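Local structure of N-carbamoylsarcosine amidase related protein (Thermoplasma acidophilum, 3EEF) at residues G42-Y47 and R106-D111; Y86-H91 and D102-A107. The protein binds a zinc ion and probably acts as an N-carbamoylsarcosine amidase, a hydrolase of the isochorismatase-like fold. One frame throughout, in Å; residues are numbered along the deposited sequence.

Contact 1. Residues G42-Y47 and R106-D111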
loop_
_atom_site.group_PDB
_atom_site.type_symbol
_atom_site.label_atom_id
_atom_site.label_comp_id
_atom_site.label_asym_id
_atom_site.label_seq_id
_atom_site.Cartn_x
_atom_site.Cartn_y
_atom_site.Cartn_z
ATOM N N GLY A 42 -16.469 -24.354 5.590
ATOM C CA GLY A 42 -15.983 -23.409 6.612
ATOM C C GLY A 42 -14.933 -22.387 6.170
ATOM O O GLY A 42 -14.507 -21.549 6.954
ATOM N N LEU A 43 -14.502 -22.445 4.922
ATOM C CA LEU A 43 -13.428 -21.568 4.435
ATOM C C LEU A 43 -13.976 -20.185 4.108
ATOM O O LEU A 43 -15.138 -20.064 3.737
ATOM C CB LEU A 43 -12.771 -22.180 3.195
ATOM C CG LEU A 43 -12.075 -23.532 3.386
ATOM C CD1 LEU A 43 -11.886 -24.214 2.061
ATOM C CD2 LEU A 43 -10.727 -23.348 4.084
ATOM N N PRO A 44 -13.124 -19.141 4.196
ATOM C CA PRO A 44 -13.579 -17.773 4.004
ATOM C C PRO A 44 -14.102 -17.484 2.589
ATOM O O PRO A 44 -13.529 -17.928 1.590
ATOM C CB PRO A 44 -12.326 -16.933 4.285
ATOM C CG PRO A 44 -11.329 -17.852 4.885
ATOM C CD PRO A 44 -11.667 -19.209 4.383
ATOM N N VAL A 45 -15.191 -16.731 2.540
ATOM C CA VAL A 45 -15.777 -16.250 1.290
ATOM C C VAL A 45 -15.840 -14.740 1.380
ATOM O O VAL A 45 -16.388 -14.199 2.341
ATOM C CB VAL A 45 -17.168 -16.791 1.106
ATOM C CG1 VAL A 45 -17.886 -16.041 -0.049
ATOM C CG2 VAL A 45 -17.106 -18.320 0.869
ATOM N N VAL A 46 -15.250 -14.064 0.395
ATOM C CA VAL A 46 -15.162 -12.620 0.388
ATOM C C VAL A 46 -15.690 -12.026 -0.917
ATOM O O VAL A 46 -15.153 -12.287 -1.979
ATOM C CB VAL A 46 -13.690 -12.174 0.549
ATOM C CG1 VAL A 46 -13.611 -10.642 0.578
ATOM C CG2 VAL A 46 -13.060 -12.822 1.810
ATOM N N TYR A 47 -16.728 -11.214 -0.815
ATOM C CA TYR A 47 -17.253 -10.513 -1.954
ATOM C C TYR A 47 -16.550 -9.178 -2.031
ATOM O O TYR A 47 -16.477 -8.462 -1.041
ATOM C CB TYR A 47 -18.765 -10.283 -1.818
ATOM C CG TYR A 47 -19.633 -11.541 -1.822
ATOM C CD1 TYR A 47 -20.344 -11.923 -2.960
ATOM C CD2 TYR A 47 -19.759 -12.328 -0.686
ATOM C CE1 TYR A 47 -21.153 -13.056 -2.950
ATOM C CE2 TYR A 47 -20.557 -13.472 -0.676
ATOM C CZ TYR A 47 -21.252 -13.828 -1.804
ATOM O OH TYR A 47 -22.054 -14.957 -1.775
ATOM N N ARG A 106 -4.911 -12.557 5.464
ATOM C CA ARG A 106 -3.847 -12.837 6.410
ATOM C C ARG A 106 -4.410 -13.295 7.748
ATOM O O ARG A 106 -3.853 -14.198 8.348
ATOM C CB ARG A 106 -2.956 -11.642 6.622
ATOM C CG ARG A 106 -2.105 -11.335 5.414
ATOM C CD ARG A 106 -0.773 -10.823 5.844
ATOM N NE ARG A 106 -0.402 -9.628 5.117
ATOM C CZ ARG A 106 0.779 -9.046 5.220
ATOM N NH1 ARG A 106 1.702 -9.556 6.023
ATOM N NH2 ARG A 106 1.028 -7.963 4.516
ATOM N N ALA A 107 -5.509 -12.693 8.202
ATOM C CA ALA A 107 -6.077 -13.060 9.512
ATOM C C ALA A 107 -6.570 -14.506 9.528
ATOM O O ALA A 107 -6.655 -15.124 10.581
ATOM C CB ALA A 107 -7.211 -12.129 9.912
ATOM N N ASN A 108 -6.943 -15.031 8.371
ATOM C CA ASN A 108 -7.432 -16.412 8.304
ATOM C C ASN A 108 -6.319 -17.341 7.750
ATOM O O ASN A 108 -6.595 -18.418 7.280
ATOM C CB ASN A 108 -8.742 -16.497 7.489
ATOM C CG ASN A 108 -9.952 -15.736 8.148
ATOM O OD1 ASN A 108 -10.830 -16.341 8.775
ATOM N ND2 ASN A 108 -10.008 -14.428 7.966
ATOM N N GLY A 109 -5.056 -16.910 7.834
ATOM C CA GLY A 109 -3.897 -17.737 7.462
ATOM C C GLY A 109 -3.815 -18.200 6.010
ATOM O O GLY A 109 -3.113 -19.180 5.711
ATOM N N ILE A 110 -4.483 -17.473 5.101
ATOM C CA ILE A 110 -4.697 -17.915 3.717
ATOM C C ILE A 110 -3.428 -17.911 2.876
ATOM O O ILE A 110 -2.606 -17.019 3.007
ATOM C CB ILE A 110 -5.732 -17.043 3.000
ATOM C CG1 ILE A 110 -7.089 -17.158 3.685
ATOM C CG2 ILE A 110 -5.853 -17.433 1.537
ATOM C CD1 ILE A 110 -7.574 -18.580 3.916
ATOM N N ASP A 111 -3.271 -18.918 2.015
ATOM C CA ASP A 111 -2.122 -18.957 1.105
ATOM C C ASP A 111 -2.503 -19.114 -0.380
ATOM O O ASP A 111 -1.642 -19.055 -1.255
ATOM C CB ASP A 111 -1.157 -20.071 1.532
ATOM C CG ASP A 111 -1.782 -21.454 1.407
ATOM O OD1 ASP A 111 -2.907 -21.548 0.875
ATOM O OD2 ASP A 111 -1.154 -22.434 1.849
#
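Pro44 and Asn108 mark the closest backbone approach, with Pro44 CA 7.6 Å from Asn108 CA, and no hydrogen bond joins the segments. Residues 42-47 pass from a loop into a strand starting at Val45, whereas residues 106-111 hold the last two residues of a helix and the loop after it. Gly109, at positive phi, is the C' residue of a Schellman motif ending that helix: its N bonds Arg106 O, and Ile110 N bonds Leu105 O. The CB atoms of Asn108 and Ile110 both point toward the proline's segment. Pro44 CG is the touching corner of its ring, 3.9 Å from both Asn108 CB and Ile110 CD1. The isoleucine chain and the proline reach toward each other, whereas the asparagine slides past, its amide carbon CG only slightly farther off than CB. With Asn108 CG beside the backbone N (chi1 -65°), the amide turns back to the helix, where ND2 bonds Ile104 O. Ala4 of strand 3-8 packs against both Pro44 and Ile110, and Leu105 also touches Ile110. The contact thus joins the entry to strand 45-50, just after helix 22-40, to the link between helix 101-107 and strand 112-116.

Contact 2. Residues Y86-H91 and D102-A107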
loop_
_atom_site.group_PDB
_atom_site.type_symbol
_atom_site.label_atom_id
_atom_site.label_comp_id
_atom_site.label_asym_id
_atom_site.label_seq_id
_atom_site.Cartn_x
_atom_site.Cartn_y
_atom_site.Cartn_z
ATOM N N TYR A 86 -17.624 -12.301 4.006
ATOM C CA TYR A 86 -17.187 -10.911 4.017
ATOM C C TYR A 86 -17.694 -10.126 2.758
ATOM O O TYR A 86 -17.719 -10.678 1.658
ATOM C CB TYR A 86 -15.671 -10.895 4.129
ATOM C CG TYR A 86 -15.140 -11.505 5.426
ATOM C CD1 TYR A 86 -14.815 -10.695 6.485
ATOM C CD2 TYR A 86 -14.969 -12.888 5.580
ATOM C CE1 TYR A 86 -14.305 -11.203 7.655
ATOM C CE2 TYR A 86 -14.464 -13.425 6.761
ATOM C CZ TYR A 86 -14.122 -12.558 7.794
ATOM O OH TYR A 86 -13.636 -12.987 9.003
ATOM N N VAL A 87 -18.152 -8.880 2.935
ATOM C CA VAL A 87 -18.586 -8.042 1.805
ATOM C C VAL A 87 -17.799 -6.716 1.842
ATOM O O VAL A 87 -17.909 -5.941 2.807
ATOM C CB VAL A 87 -20.093 -7.767 1.808
ATOM C CG1 VAL A 87 -20.510 -6.958 0.546
ATOM C CG2 VAL A 87 -20.891 -9.071 1.928
ATOM N N LEU A 88 -16.991 -6.497 0.795
ATOM C CA LEU A 88 -16.071 -5.382 0.706
ATOM C C LEU A 88 -16.514 -4.465 -0.447
ATOM O O LEU A 88 -16.986 -4.943 -1.524
ATOM C CB LEU A 88 -14.631 -5.865 0.457
ATOM C CG LEU A 88 -13.713 -6.287 1.610
ATOM C CD1 LEU A 88 -14.469 -7.103 2.656
ATOM C CD2 LEU A 88 -12.468 -7.053 1.115
ATOM N N GLU A 89 -16.393 -3.158 -0.197
ATOM C CA GLU A 89 -16.600 -2.161 -1.230
ATOM C C GLU A 89 -15.236 -1.844 -1.787
ATOM O O GLU A 89 -14.289 -1.667 -1.025
ATOM C CB GLU A 89 -17.228 -0.888 -0.657
ATOM C CG GLU A 89 -18.687 -1.026 -0.231
ATOM C CD GLU A 89 -19.148 0.175 0.567
ATOM O OE1 GLU A 89 -19.053 1.294 0.048
ATOM O OE2 GLU A 89 -19.579 0.012 1.728
ATOM N N LYS A 90 -15.132 -1.769 -3.108
ATOM C CA LYS A 90 -13.896 -1.380 -3.765
ATOM C C LYS A 90 -14.140 -0.218 -4.743
ATOM O O LYS A 90 -15.250 -0.051 -5.249
ATOM C CB LYS A 90 -13.266 -2.588 -4.471
ATOM C CG LYS A 90 -13.991 -3.096 -5.728
ATOM C CD LYS A 90 -13.179 -4.220 -6.384
ATOM C CE LYS A 90 -13.790 -4.690 -7.669
ATOM N NZ LYS A 90 -13.381 -3.859 -8.868
ATOM N N HIS A 91 -13.090 0.559 -5.007
ATOM C CA HIS A 91 -13.164 1.737 -5.871
ATOM C C HIS A 91 -12.269 1.686 -7.133
ATOM O O HIS A 91 -12.232 2.658 -7.888
ATOM C CB HIS A 91 -12.815 2.975 -5.040
ATOM C CG HIS A 91 -13.897 3.339 -4.071
ATOM N ND1 HIS A 91 -14.917 4.211 -4.394
ATOM C CD2 HIS A 91 -14.151 2.899 -2.809
ATOM C CE1 HIS A 91 -15.741 4.309 -3.366
ATOM N NE2 HIS A 91 -15.298 3.524 -2.391
ATOM N N ASP A 102 -6.538 -7.885 1.988
ATOM C CA ASP A 102 -5.337 -8.574 2.376
ATOM C C ASP A 102 -5.408 -8.887 3.870
ATOM O O ASP A 102 -5.005 -9.951 4.307
ATOM C CB ASP A 102 -4.108 -7.750 2.015
ATOM C CG ASP A 102 -2.827 -8.516 2.229
ATOM O OD1 ASP A 102 -2.723 -9.636 1.688
ATOM O OD2 ASP A 102 -1.964 -8.016 2.975
HETATM N N MSE A 103 -5.971 -7.977 4.645
HETATM C CA MSE A 103 -6.094 -8.195 6.078
HETATM C C MSE A 103 -6.869 -9.472 6.389
HETATM O O MSE A 103 -6.445 -10.289 7.213
HETATM C CB MSE A 103 -6.798 -7.014 6.730
HETATM C CG MSE A 103 -6.012 -5.732 6.699
HETATM SE SE MSE A 103 -6.801 -4.308 7.827
HETATM C CE MSE A 103 -6.565 -5.226 9.610
ATOM N N ILE A 104 -7.980 -9.646 5.702
ATOM C CA ILE A 104 -8.884 -10.755 5.964
ATOM C C ILE A 104 -8.196 -12.066 5.609
ATOM O O ILE A 104 -8.317 -13.061 6.350
ATOM C CB ILE A 104 -10.134 -10.666 5.116
ATOM C CG1 ILE A 104 -10.964 -9.472 5.538
ATOM C CG2 ILE A 104 -10.994 -11.956 5.221
ATOM C CD1 ILE A 104 -11.947 -9.020 4.432
ATOM N N LEU A 105 -7.503 -12.055 4.458
ATOM C CA LEU A 105 -6.747 -13.228 4.008
ATOM C C LEU A 105 -5.626 -13.567 4.995
ATOM O O LEU A 105 -5.377 -14.713 5.306
ATOM C CB LEU A 105 -6.157 -12.968 2.618
ATOM C CG LEU A 105 -7.122 -12.656 1.470
ATOM C CD1 LEU A 105 -6.344 -12.439 0.129
ATOM C CD2 LEU A 105 -8.133 -13.757 1.368
ATOM N N ARG A 106 -4.911 -12.557 5.464
ATOM C CA ARG A 106 -3.847 -12.837 6.410
ATOM C C ARG A 106 -4.410 -13.295 7.748
ATOM O O ARG A 106 -3.853 -14.198 8.348
ATOM C CB ARG A 106 -2.956 -11.642 6.622
ATOM C CG ARG A 106 -2.105 -11.335 5.414
ATOM C CD ARG A 106 -0.773 -10.823 5.844
ATOM N NE ARG A 106 -0.402 -9.628 5.117
ATOM C CZ ARG A 106 0.779 -9.046 5.220
ATOM N NH1 ARG A 106 1.702 -9.556 6.023
ATOM N NH2 ARG A 106 1.028 -7.963 4.516
ATOM N N ALA A 107 -5.509 -12.693 8.202
ATOM C CA ALA A 107 -6.077 -13.060 9.512
ATOM C C ALA A 107 -6.570 -14.506 9.528
ATOM O O ALA A 107 -6.655 -15.124 10.581
ATOM C CB ALA A 107 -7.211 -12.129 9.912
#
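Ile104 projects from helix 101-107 between Tyr86 and Leu88; its CG2 lies over the tyrosine ring, while CD1 is shared between the leucine and the tyrosine. CG2 sits over one face of the Tyr86 ring, 3.9 Å from the ring centroid and only 3° off the normal, a nearly ideal CH-pi placement. The first torsion of Ile104, with CG1 anti to the carbonyl carbon (chi1 -67°), turns CG2 to the ring and CG1 toward Leu88. Ile104 CD1 lies 3.6 Å from Leu88 CD1 and 3.9 Å from Leu88 CD2, a tip-to-tip meeting of methyls. The same CD1 is 3.9 Å from Tyr86 CD1, near the root of the ring, so the tyrosine and isoleucine pass alongside each other rather than end to end. Tyr53 of the third subunit meets the Tyr86 ring edge-to-face. With an alanine in place of Tyr86, Ile104 CG2 would probably lose the ring face it rests on, and the neighbouring tyrosine its aromatic mate. Asp102, whose CB points away from the strand, binds Arg106 one turn along the helix: Arg106 NE reaches Asp102 OD2 at 3.1 Å and 162°. The oxygen lies in the guanidinium plane, while the donor is tilted from the carboxylate plane on its syn side. Arg106 NH2 also bridges to Asp102 of the second subunit, and the return pairing holds too, placing this side of the helix at the interface with that subunit. The chemistry is therefore divided: dispersion and one CH-pi contact, with no hydrogen bond, hold strand 86-90 to the helix, whereas charge pairing serves the helix itself and its subunit neighbour.

How the contacts relate
Contacts 1 and 2 have centres 9 Å apart: contact 2 uses Ile104 of helix 101-107, and contact 1 the residues just after its end. Their strands, 45-50 and 86-90, are parallel neighbours in the sheet: Tyr47 N lies 2.7 Å from Tyr86 O and Tyr47 O 2.7 Å from Leu88 N, both probable hydrogen bonds. Val46, two residues past Pro44 of contact 1, packs on Leu88, with Val46 CG1 3.8 Å from Leu88 CD2. The third subunit touches both, through Asp55 at Asn108 and at Tyr86. Contact 1 is remote from the zinc site. The Leu88 side chain is about 14 Å from the zinc, while Lys90 of the same strand forms a salt bridge with the zinc ligand Asp50.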